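Geranyltranstransferase (PDB 2H8O) probably catalyses the condensation of geranyl diphosphate with isopentenyl diphosphate to give farnesyl diphosphate, as a member of the polyprenyl synthetase family. Local coordinates at residues F39-R42 / L43-N46; K86-R89 / P90-V93. All coordinates share one frame; numbering follows the deposited sequence.

How the contacts relate
Contact 1 spans about two turns of helix 34-57 and contact 2 the start of helix 88-99, with two loop residues before it; their centres lie about 9 Å apart in one mainly helical fold. Contact 1 is about 16 Å from the centre of the chain; its outer side carries charged and hydroxyl side chains, its inner side Phe39 and Leu43. Contact 2 is buried, about 7 Å from that centre; its side-chain contacts between segments are apolar, while Arg87 carries its charge to glutamates of other helices. Phe91 of contact 2 joins them: its ring meets that of Phe39 edge-to-face, with Phe39 CE1 3.6 Å from Phe91 CZ, and also touches Arg42 and Asn46. Salt bridging between segments is confined to contact 1.

Contact 1: residues F39-R42 / L43-N46; sequences FETR and LREN
Successive i to i+4 hydrogen bonds carry residues 39-46 through regular alpha-helix, the first from Leu43 N to Phe39 O at 2.7 Å and the last from Asn46 N to Arg42 O at 2.8 Å. This segment belongs to helix 34-57 of the mainly helical polyprenyl synthetase fold. On its inner side Phe39 and Leu43 run side by side: Leu43 CD2 reaches Phe39 CZ at 3.9 Å, while Leu43 CB lies over one ring face toward the rim. Helix 321-331 also packs on Phe39 through Ala325, Ala326 and Phe329.

The outer side is polar. Bent at chi3 (-42°), Arg44 folds its guanidinium back along the helix, one face lying over Thr41 CA with CZ 4.0 Å from that carbon. Thr41 turns OG1 to Thr37 O one turn earlier and its methyl CG2 toward Glu45.

Arg42 forms an i to i+3 salt bridge with Glu45. Its chain bends at chi2 and chi3, bringing the aliphatic part past the Asn46 amide, with Arg42 CG 3.5 Å from Asn46 ND2. Arg42 NH1 and Asn46 ND2 share Glu95 OE2 on helix 88-99, tying the two helices together. Arg42 NE meets Glu45 OE1 at 3.0 Å, on the syn side of the carboxylate but out of its plane, with a bent N-H...O angle of 134°.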
loop_
_atom_site.group_PDB
_atom_site.type_symbol
_atom_site.label_atom_id
_atom_site.label_comp_id
_atom_site.label_asym_id
_atom_site.label_seq_id
_atom_site.Cartn_x
_atom_site.Cartn_y
_atom_site.Cartn_z
ATOM N N PHE A 39 0.404 -17.472 27.531
ATOM C CA PHE A 39 0.164 -16.459 26.512
ATOM C C PHE A 39 1.160 -15.301 26.596
ATOM O O PHE A 39 1.733 -14.928 25.581
ATOM C CB PHE A 39 -1.263 -15.904 26.581
ATOM C CG PHE A 39 -1.446 -14.661 25.770
ATOM C CD1 PHE A 39 -1.649 -14.733 24.407
ATOM C CD2 PHE A 39 -1.350 -13.420 26.358
ATOM C CE1 PHE A 39 -1.800 -13.596 23.652
ATOM C CE2 PHE A 39 -1.484 -12.270 25.600
ATOM C CZ PHE A 39 -1.708 -12.355 24.251
ATOM N N GLU A 40 1.349 -14.736 27.790
ATOM C CA GLU A 40 2.169 -13.522 27.938
ATOM C C GLU A 40 3.587 -13.797 27.476
ATOM O O GLU A 40 4.214 -12.961 26.819
ATOM C CB GLU A 40 2.205 -13.054 29.393
ATOM C CG GLU A 40 0.834 -12.710 29.992
ATOM C CD GLU A 40 0.623 -11.223 30.185
ATOM O OE1 GLU A 40 0.262 -10.552 29.192
ATOM O OE2 GLU A 40 0.797 -10.731 31.328
ATOM N N THR A 41 4.086 -14.973 27.837
ATOM C CA THR A 41 5.428 -15.399 27.475
ATOM C C THR A 41 5.553 -15.590 25.964
ATOM O O THR A 41 6.520 -15.109 25.353
ATOM C CB THR A 41 5.812 -16.703 28.235
ATOM O OG1 THR A 41 5.860 -16.434 29.643
ATOM C CG2 THR A 41 7.182 -17.228 27.818
ATOM N N ARG A 42 4.591 -16.267 25.351
ATOM C CA ARG A 42 4.619 -16.441 23.903
ATOM C C ARG A 42 4.443 -15.110 23.180
ATOM O O ARG A 42 5.037 -14.902 22.130
ATOM C CB ARG A 42 3.574 -17.453 23.439
ATOM C CG ARG A 42 3.603 -17.723 21.931
ATOM C CD ARG A 42 4.937 -18.250 21.431
ATOM N NE ARG A 42 5.249 -19.479 22.142
ATOM C CZ ARG A 42 4.740 -20.672 21.850
ATOM N NH1 ARG A 42 3.925 -20.836 20.826
ATOM N NH2 ARG A 42 5.070 -21.719 22.586
ATOM N N LEU A 43 3.611 -14.219 23.724
ATOM C CA LEU A 43 3.445 -12.873 23.131
ATOM C C LEU A 43 4.800 -12.158 23.062
ATOM O O LEU A 43 5.160 -11.578 22.035
ATOM C CB LEU A 43 2.436 -12.031 23.929
ATOM C CG LEU A 43 2.149 -10.637 23.336
ATOM C CD1 LEU A 43 1.505 -10.716 21.947
ATOM C CD2 LEU A 43 1.276 -9.839 24.287
ATOM N N ARG A 44 5.528 -12.192 24.168
ATOM C CA ARG A 44 6.867 -11.578 24.233
ATOM C C ARG A 44 7.861 -12.261 23.299
ATOM O O ARG A 44 8.672 -11.582 22.658
ATOM C CB ARG A 44 7.407 -11.551 25.660
ATOM C CG ARG A 44 6.666 -10.616 26.612
ATOM C CD ARG A 44 7.371 -10.439 27.953
ATOM N NE ARG A 44 7.905 -11.685 28.515
ATOM C CZ ARG A 44 7.304 -12.453 29.426
ATOM N NH1 ARG A 44 6.106 -12.163 29.931
ATOM N NH2 ARG A 44 7.920 -13.552 29.825
ATOM N N GLU A 45 7.808 -13.590 23.219
ATOM C CA GLU A 45 8.685 -14.362 22.322
ATOM C C GLU A 45 8.432 -14.021 20.874
ATOM O O GLU A 45 9.372 -13.788 20.099
ATOM C CB GLU A 45 8.480 -15.877 22.482
ATOM C CG GLU A 45 9.008 -16.459 23.725
ATOM C CD GLU A 45 8.461 -17.877 24.036
ATOM O OE1 GLU A 45 7.854 -18.541 23.168
ATOM O OE2 GLU A 45 8.658 -18.318 25.173
ATOM N N ASN A 46 7.159 -14.032 20.496
ATOM C CA ASN A 46 6.793 -13.728 19.130
ATOM C C ASN A 46 7.076 -12.274 18.818
ATOM O O ASN A 46 7.418 -11.951 17.696
ATOM C CB ASN A 46 5.328 -14.128 18.823
ATOM C CG ASN A 46 5.167 -15.634 18.738
ATOM O OD1 ASN A 46 6.166 -16.375 18.635
ATOM N ND2 ASN A 46 3.913 -16.111 18.788
#

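Contact 2: residues K86-R89 / P90-V93; sequences KRLR and PFLV
The Phe91 ring turns an edge toward Leu88 O, which sits near the ring plane 4.1 Å from Phe91 CD2. A chi1 of 167° sets the ring opposite the backbone N and carries it away from residues 86-89, to an edge-to-face meeting with Phe39 of helix 34-57 and to Ile322 and Ala326 of helix 321-331. The other ring, that of Pro90, rests on the preceding turn: its CG is 3.6 Å from Arg87 O and 3.9 Å from Arg87 CB.

These residues include the KRLRP end of a GGKRLRP sequence, a signature that in polyprenyl synthetases borders the isopentenyl diphosphate site. Arg87 is the N-cap of helix 88-99, and the first bond of the helix runs from Phe91 N to Arg87 O (3.1 Å). Pro90 therefore falls in the first turn, where its missing N-H costs no i to i+4 bond. The Arg87 guanidinium leads away to salt bridges with Glu115 and Glu51, linking the helix start to helices 104-125 and 34-57.

Beyond the cap, Leu88 and Leu92 meet one turn apart, Leu88 CG lying 4.0 Å from Leu92 CD1. Leu92 CG also packs against Leu88 O at 3.3 Å, beside the hydrogen bond that Leu92 N donates to the same oxygen.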
loop_
_atom_site.group_PDB
_atom_site.type_symbol
_atom_site.label_atom_id
_atom_site.label_comp_id
_atom_site.label_asym_id
_atom_site.label_seq_id
_atom_site.Cartn_x
_atom_site.Cartn_y
_atom_site.Cartn_z
ATOM N N LYS A 86 2.542 -4.107 21.460
ATOM C CA LYS A 86 2.894 -5.418 21.979
ATOM C C LYS A 86 2.891 -6.564 20.941
ATOM O O LYS A 86 3.147 -7.718 21.301
ATOM C CB LYS A 86 1.953 -5.769 23.142
ATOM C CG LYS A 86 2.047 -4.795 24.331
ATOM C CD LYS A 86 3.481 -4.454 24.708
ATOM C CE LYS A 86 3.598 -3.909 26.132
ATOM N NZ LYS A 86 3.612 -5.011 27.150
ATOM N N ARG A 87 2.637 -6.250 19.672
ATOM C CA ARG A 87 2.773 -7.196 18.576
ATOM C C ARG A 87 1.729 -8.330 18.614
ATOM O O ARG A 87 1.989 -9.440 18.179
ATOM C CB ARG A 87 4.190 -7.783 18.497
ATOM C CG ARG A 87 5.305 -6.787 18.721
ATOM C CD ARG A 87 5.304 -5.605 17.750
ATOM N NE ARG A 87 6.451 -4.758 18.038
ATOM C CZ ARG A 87 6.692 -3.561 17.507
ATOM N NH1 ARG A 87 5.851 -3.017 16.644
ATOM N NH2 ARG A 87 7.782 -2.899 17.882
ATOM N N LEU A 88 0.521 -8.010 19.051
ATOM C CA LEU A 88 -0.573 -8.985 19.019
ATOM C C LEU A 88 -0.863 -9.491 17.612
ATOM O O LEU A 88 -1.179 -10.670 17.418
ATOM C CB LEU A 88 -1.841 -8.376 19.618
ATOM C CG LEU A 88 -3.060 -9.280 19.596
ATOM C CD1 LEU A 88 -2.823 -10.518 20.446
ATOM C CD2 LEU A 88 -4.309 -8.525 20.045
ATOM N N ARG A 89 -0.826 -8.605 16.617
ATOM C CA ARG A 89 -1.197 -9.035 15.264
ATOM C C ARG A 89 -0.209 -10.096 14.692
ATOM O O ARG A 89 -0.643 -11.166 14.250
ATOM C CB ARG A 89 -1.415 -7.826 14.351
ATOM C CG ARG A 89 -2.665 -7.074 14.797
ATOM C CD ARG A 89 -2.776 -5.674 14.234
ATOM N NE ARG A 89 -3.854 -4.918 14.882
ATOM C CZ ARG A 89 -3.766 -4.379 16.093
ATOM N NH1 ARG A 89 -2.648 -4.487 16.823
ATOM N NH2 ARG A 89 -4.796 -3.716 16.590
ATOM N N PRO A 90 1.112 -9.822 14.730
ATOM C CA PRO A 90 2.048 -10.890 14.385
ATOM C C PRO A 90 1.905 -12.161 15.228
ATOM O O PRO A 90 2.059 -13.258 14.706
ATOM C CB PRO A 90 3.426 -10.263 14.614
ATOM C CG PRO A 90 3.229 -8.883 14.897
ATOM C CD PRO A 90 1.792 -8.533 14.948
ATOM N N PHE A 91 1.619 -12.009 16.519
ATOM C CA PHE A 91 1.407 -13.152 17.386
ATOM C C PHE A 91 0.326 -14.051 16.797
ATOM O O PHE A 91 0.478 -15.285 16.713
ATOM C CB PHE A 91 1.012 -12.701 18.793
ATOM C CG PHE A 91 0.491 -13.800 19.647
ATOM C CD1 PHE A 91 1.324 -14.503 20.500
ATOM C CD2 PHE A 91 -0.851 -14.157 19.592
ATOM C CE1 PHE A 91 0.804 -15.535 21.287
ATOM C CE2 PHE A 91 -1.344 -15.187 20.375
ATOM C CZ PHE A 91 -0.528 -15.855 21.210
ATOM N N LEU A 92 -0.782 -13.428 16.386
ATOM C CA LEU A 92 -1.923 -14.182 15.882
ATOM C C LEU A 92 -1.593 -14.892 14.562
ATOM O O LEU A 92 -1.992 -16.052 14.344
ATOM C CB LEU A 92 -3.156 -13.278 15.739
ATOM C CG LEU A 92 -3.756 -12.779 17.066
ATOM C CD1 LEU A 92 -4.731 -11.622 16.817
ATOM C CD2 LEU A 92 -4.436 -13.913 17.828
ATOM N N VAL A 93 -0.849 -14.227 13.685
ATOM C CA VAL A 93 -0.397 -14.862 12.442
ATOM C C VAL A 93 0.486 -16.096 12.737
ATOM O O VAL A 93 0.229 -17.229 12.261
ATOM C CB VAL A 93 0.348 -13.886 11.535
ATOM C CG1 VAL A 93 0.856 -14.630 10.292
ATOM C CG2 VAL A 93 -0.557 -12.699 11.142
#